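Local coordinates for fimbrin (Schizosaccharomyces pombe, PDB 1RT8), which binds and crosslinks actin filaments through calponin-homology domains and acts in cell polarity, cytokinesis, mating and spore formation, at residues L52-L57 with L121-Q126; K56-S61 with N90-S95. All coordinates share one frame; numbering follows the deposited sequence.

Contact 1. Residues L52-L57 with L121-Q126; sequences LILSKL and LGLVWQ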
# COMPACT_ATOMS: atom_id res chain seq x y z
N LEU A 52 -10.04 -1.02 -15.96
CA LEU A 52 -8.79 -1.23 -16.69
C LEU A 52 -7.74 -0.13 -16.46
O LEU A 52 -6.58 -0.43 -16.15
CB LEU A 52 -9.08 -1.38 -18.20
CG LEU A 52 -9.81 -2.68 -18.54
CD1 LEU A 52 -10.19 -2.70 -20.01
CD2 LEU A 52 -8.94 -3.86 -18.20
N ILE A 53 -8.15 1.12 -16.61
CA ILE A 53 -7.24 2.25 -16.40
C ILE A 53 -6.66 2.22 -15.00
O ILE A 53 -5.45 2.39 -14.82
CB ILE A 53 -7.97 3.58 -16.60
CG1 ILE A 53 -8.32 3.76 -18.08
CG2 ILE A 53 -7.12 4.73 -16.09
CD1 ILE A 53 -9.05 5.04 -18.39
N LEU A 54 -7.51 2.01 -14.00
CA LEU A 54 -7.04 1.96 -12.62
C LEU A 54 -6.08 0.80 -12.38
O LEU A 54 -5.07 0.96 -11.69
CB LEU A 54 -8.22 1.87 -11.65
CG LEU A 54 -9.02 3.17 -11.60
CD1 LEU A 54 -10.28 2.99 -10.75
CD2 LEU A 54 -8.14 4.28 -11.04
N SER A 55 -6.39 -0.37 -12.95
CA SER A 55 -5.53 -1.54 -12.80
C SER A 55 -4.16 -1.24 -13.39
O SER A 55 -3.13 -1.64 -12.84
CB SER A 55 -6.14 -2.76 -13.51
OG SER A 55 -7.28 -3.25 -12.82
N LYS A 56 -4.16 -0.54 -14.53
CA LYS A 56 -2.92 -0.16 -15.19
C LYS A 56 -2.14 0.83 -14.32
O LYS A 56 -0.92 0.72 -14.17
CB LYS A 56 -3.22 0.49 -16.55
CG LYS A 56 -3.79 -0.46 -17.60
CD LYS A 56 -2.74 -1.42 -18.12
CE LYS A 56 -3.27 -2.25 -19.30
NZ LYS A 56 -2.17 -3.05 -19.91
N LEU A 57 -2.83 1.80 -13.74
CA LEU A 57 -2.17 2.78 -12.88
C LEU A 57 -1.51 2.06 -11.69
O LEU A 57 -0.39 2.38 -11.28
CB LEU A 57 -3.18 3.81 -12.39
CG LEU A 57 -2.63 4.96 -11.55
CD1 LEU A 57 -1.64 5.77 -12.39
CD2 LEU A 57 -3.77 5.84 -11.07
N LEU A 121 -11.06 10.00 -7.95
CA LEU A 121 -9.89 10.88 -7.94
C LEU A 121 -9.12 10.68 -6.64
O LEU A 121 -7.89 10.80 -6.60
CB LEU A 121 -10.31 12.35 -8.10
CG LEU A 121 -9.23 13.26 -8.69
CD1 LEU A 121 -8.74 12.70 -10.02
CD2 LEU A 121 -9.77 14.67 -8.89
N GLY A 122 -9.84 10.38 -5.56
CA GLY A 122 -9.20 10.14 -4.28
C GLY A 122 -8.31 8.91 -4.38
O GLY A 122 -7.17 8.91 -3.91
N LEU A 123 -8.83 7.86 -5.00
CA LEU A 123 -8.10 6.62 -5.18
C LEU A 123 -6.95 6.81 -6.18
O LEU A 123 -5.87 6.22 -6.04
CB LEU A 123 -9.06 5.53 -5.67
CG LEU A 123 -8.48 4.17 -6.04
CD1 LEU A 123 -7.70 3.58 -4.87
CD2 LEU A 123 -9.63 3.25 -6.42
N VAL A 124 -7.18 7.65 -7.19
CA VAL A 124 -6.14 7.92 -8.18
C VAL A 124 -4.93 8.53 -7.50
O VAL A 124 -3.78 8.11 -7.74
CB VAL A 124 -6.67 8.88 -9.28
CG1 VAL A 124 -5.49 9.56 -10.00
CG2 VAL A 124 -7.48 8.08 -10.29
N TRP A 125 -5.17 9.52 -6.65
CA TRP A 125 -4.08 10.18 -5.94
C TRP A 125 -3.35 9.20 -5.03
O TRP A 125 -2.11 9.19 -4.99
CB TRP A 125 -4.62 11.37 -5.12
CG TRP A 125 -3.64 11.89 -4.12
CD1 TRP A 125 -3.81 11.95 -2.77
CD2 TRP A 125 -2.29 12.33 -4.37
NE1 TRP A 125 -2.66 12.41 -2.16
CE2 TRP A 125 -1.71 12.65 -3.12
CE3 TRP A 125 -1.52 12.49 -5.53
CZ2 TRP A 125 -0.40 13.11 -2.99
CZ3 TRP A 125 -0.21 12.95 -5.40
CH2 TRP A 125 0.33 13.25 -4.14
N GLN A 126 -4.08 8.36 -4.31
CA GLN A 126 -3.42 7.40 -3.42
C GLN A 126 -2.50 6.49 -4.23
O GLN A 126 -1.38 6.19 -3.80
CB GLN A 126 -4.44 6.56 -2.64
CG GLN A 126 -5.24 7.34 -1.59
CD GLN A 126 -4.35 7.98 -0.51
OE1 GLN A 126 -3.45 7.34 0.04
NE2 GLN A 126 -4.62 9.25 -0.21
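Leu54 and Val124 carry the centre of this contact: methyl CD2 of Leu54 meets methyl CG2 of Val124 at 3.9 Å, the two side chains crossing at about a right angle. The other methyl of the leucine branch works separately, CD1 of Leu54 lying 4.4 Å from CD2 of Leu123, so the fork of one leucine serves two consecutive residues of helix 117-131. One turn further along, Leu57 uses CD2 twice. It rests 4.0 Å from the backbone O of Val124 and 4.2 Å from CG1 of the same residue, its nearer methyl; CG2 of Val124, the methyl that meets Leu54, also borders Leu57. The first torsions send CG off the helix in different directions, beside the backbone N in Leu54 (chi1 -70°) and anti to it in Leu57 (chi1 -176°), and by this the two leucines, a turn apart, both come to Val124.

Behind these side chains stand two helices running almost parallel, their axes 20° apart in direction and 10.8 Å apart at closest approach. Leu54 and Val124 also mark the nearest backbones, with CA atoms separated by 7.5 Å. Further out, Phe44 of helix 43-47 packs on Val124, His20 of helix 11-25 on Leu57, and Ala96 of helix 82-99 on Leu123, setting the pair inside the first calponin-homology domain. All four touching residues are buried, and no hydrogen bond or charge pair crosses between the segments. Cohesion here therefore rests on dispersion and the exclusion of water, with branched aliphatic shapes setting how the helices fit.

Contact 2. Residues K56-S61 with N90-S95; sequences KLINDS and NVVINS
Ile58 reaches from helix 52-61 to Val92 and Ser95 on helix 82-99, joining two helices of the first calponin-homology domain in the all-helical fold characteristic of that family. The apolar part of the contact depends on one methyl. CD1 of Ile58 lies 4.2 Å from CG1 of Val92 and 4.3 Å from CB of Ser95, so it lodges against residues three apart along the second helix. CG1 of Ile58 sits beside its own backbone N and the chain is extended beyond it (chi2 179°), which carries CD1 forward to the neighbouring backbone. There the same methyl comes 3.6 Å from O of Val92 and 4.1 Å from CA of Val92. Thr65, in the loop after helix 52-61, packs on Ile58 as well, and Ile112 of helix 109-113 touches Val92.

No hydrogen bond spans the segments; the polar interactions serve each side separately. Asn59 has its amide nitrogen bonded to O of Ile66 and to Glu68, tying the C-terminal part of helix 52-61 to the loop that follows. Asn90 and Asn94 donate to the backbone O atoms of Lys483 and Arg482, linking helix 82-99 to a distant part of the chain within the second actin-binding region.

Ser95 is buried, and its hydroxyl is satisfied within its own helix while CB is left to meet the isoleucine. Val91 O accepts both OG and N of Ser95, from opposite faces of its carbonyl plane: OG donates at 2.6 Å, tilted 25° from that plane.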
# COMPACT_ATOMS: atom_id res chain seq x y z
N LYS A 56 -4.16 -0.54 -14.53
CA LYS A 56 -2.92 -0.16 -15.19
C LYS A 56 -2.14 0.83 -14.32
O LYS A 56 -0.92 0.72 -14.17
CB LYS A 56 -3.22 0.49 -16.55
CG LYS A 56 -3.79 -0.46 -17.60
CD LYS A 56 -2.74 -1.42 -18.12
CE LYS A 56 -3.27 -2.25 -19.30
NZ LYS A 56 -2.17 -3.05 -19.91
N LEU A 57 -2.83 1.80 -13.74
CA LEU A 57 -2.17 2.78 -12.88
C LEU A 57 -1.51 2.06 -11.69
O LEU A 57 -0.39 2.38 -11.28
CB LEU A 57 -3.18 3.81 -12.39
CG LEU A 57 -2.63 4.96 -11.55
CD1 LEU A 57 -1.64 5.77 -12.39
CD2 LEU A 57 -3.77 5.84 -11.07
N ILE A 58 -2.22 1.07 -11.15
CA ILE A 58 -1.70 0.29 -10.04
C ILE A 58 -0.39 -0.42 -10.38
O ILE A 58 0.53 -0.46 -9.56
CB ILE A 58 -2.73 -0.74 -9.59
CG1 ILE A 58 -3.88 -0.02 -8.88
CG2 ILE A 58 -2.06 -1.81 -8.71
CD1 ILE A 58 -4.98 -0.94 -8.42
N ASN A 59 -0.31 -1.01 -11.57
CA ASN A 59 0.92 -1.70 -11.95
C ASN A 59 2.06 -0.75 -12.30
O ASN A 59 3.22 -1.16 -12.31
CB ASN A 59 0.67 -2.67 -13.11
CG ASN A 59 0.21 -4.03 -12.64
OD1 ASN A 59 0.58 -4.48 -11.55
ND2 ASN A 59 -0.58 -4.71 -13.45
N ASP A 60 1.73 0.50 -12.61
CA ASP A 60 2.76 1.49 -12.91
C ASP A 60 3.34 1.93 -11.56
O ASP A 60 4.55 2.09 -11.41
CB ASP A 60 2.17 2.70 -13.64
CG ASP A 60 3.20 3.82 -13.85
OD1 ASP A 60 3.03 4.90 -13.23
OD2 ASP A 60 4.16 3.62 -14.62
N SER A 61 2.47 2.13 -10.57
CA SER A 61 2.91 2.55 -9.25
C SER A 61 3.72 1.46 -8.56
O SER A 61 4.77 1.74 -7.99
CB SER A 61 1.72 2.93 -8.38
OG SER A 61 1.12 4.13 -8.84
N ASN A 90 -13.15 -5.36 -8.54
CA ASN A 90 -12.80 -6.09 -7.32
C ASN A 90 -11.27 -6.21 -7.27
O ASN A 90 -10.65 -6.08 -6.21
CB ASN A 90 -13.41 -7.49 -7.32
CG ASN A 90 -14.88 -7.48 -6.96
OD1 ASN A 90 -15.40 -6.49 -6.46
ND2 ASN A 90 -15.56 -8.60 -7.19
N VAL A 91 -10.68 -6.49 -8.43
CA VAL A 91 -9.22 -6.62 -8.54
C VAL A 91 -8.54 -5.29 -8.19
O VAL A 91 -7.54 -5.27 -7.48
CB VAL A 91 -8.80 -7.02 -9.97
CG1 VAL A 91 -7.29 -6.99 -10.10
CG2 VAL A 91 -9.32 -8.42 -10.30
N VAL A 92 -9.09 -4.19 -8.70
CA VAL A 92 -8.57 -2.85 -8.42
C VAL A 92 -8.63 -2.55 -6.93
O VAL A 92 -7.61 -2.27 -6.29
CB VAL A 92 -9.39 -1.77 -9.18
CG1 VAL A 92 -9.11 -0.39 -8.60
CG2 VAL A 92 -9.03 -1.80 -10.66
N ILE A 93 -9.84 -2.63 -6.37
CA ILE A 93 -10.07 -2.33 -4.96
C ILE A 93 -9.22 -3.16 -4.00
O ILE A 93 -8.57 -2.61 -3.11
CB ILE A 93 -11.56 -2.55 -4.58
CG1 ILE A 93 -12.44 -1.48 -5.25
CG2 ILE A 93 -11.72 -2.53 -3.05
CD1 ILE A 93 -12.14 -0.08 -4.83
N ASN A 94 -9.24 -4.47 -4.16
CA ASN A 94 -8.49 -5.34 -3.26
C ASN A 94 -6.98 -5.30 -3.42
O ASN A 94 -6.25 -5.62 -2.49
CB ASN A 94 -9.03 -6.76 -3.38
CG ASN A 94 -10.46 -6.84 -2.91
OD1 ASN A 94 -10.79 -6.31 -1.85
ND2 ASN A 94 -11.32 -7.49 -3.68
N SER A 95 -6.52 -4.89 -4.60
CA SER A 95 -5.08 -4.76 -4.81
C SER A 95 -4.66 -3.49 -4.07
O SER A 95 -3.67 -3.47 -3.33
CB SER A 95 -4.75 -4.62 -6.30
OG SER A 95 -5.00 -5.82 -7.01

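In the fold
From the N terminus, helix 11-25 and helix 43-47 precede helix 52-61, from which both contacts start. Contact 2 closes the shorter loop, joining residues 56-61 to 90-95 across 28 intervening residues that include the loop after helix 52-61. Contact 1 closes a longer one, since 63 residues lie between 52-57 and 121-126. The loop of contact 2 lies inside that of contact 1, the two starting segments overlapping at Lys56 and Leu57. Their centres are 7 Å apart, and Val92 joins them by packing on Leu54, Ser55 and Leu123. Helix 52-61 packs against both helix 82-99 and helix 117-131, which also touch each other, within one calponin-homology domain of the first actin-binding region.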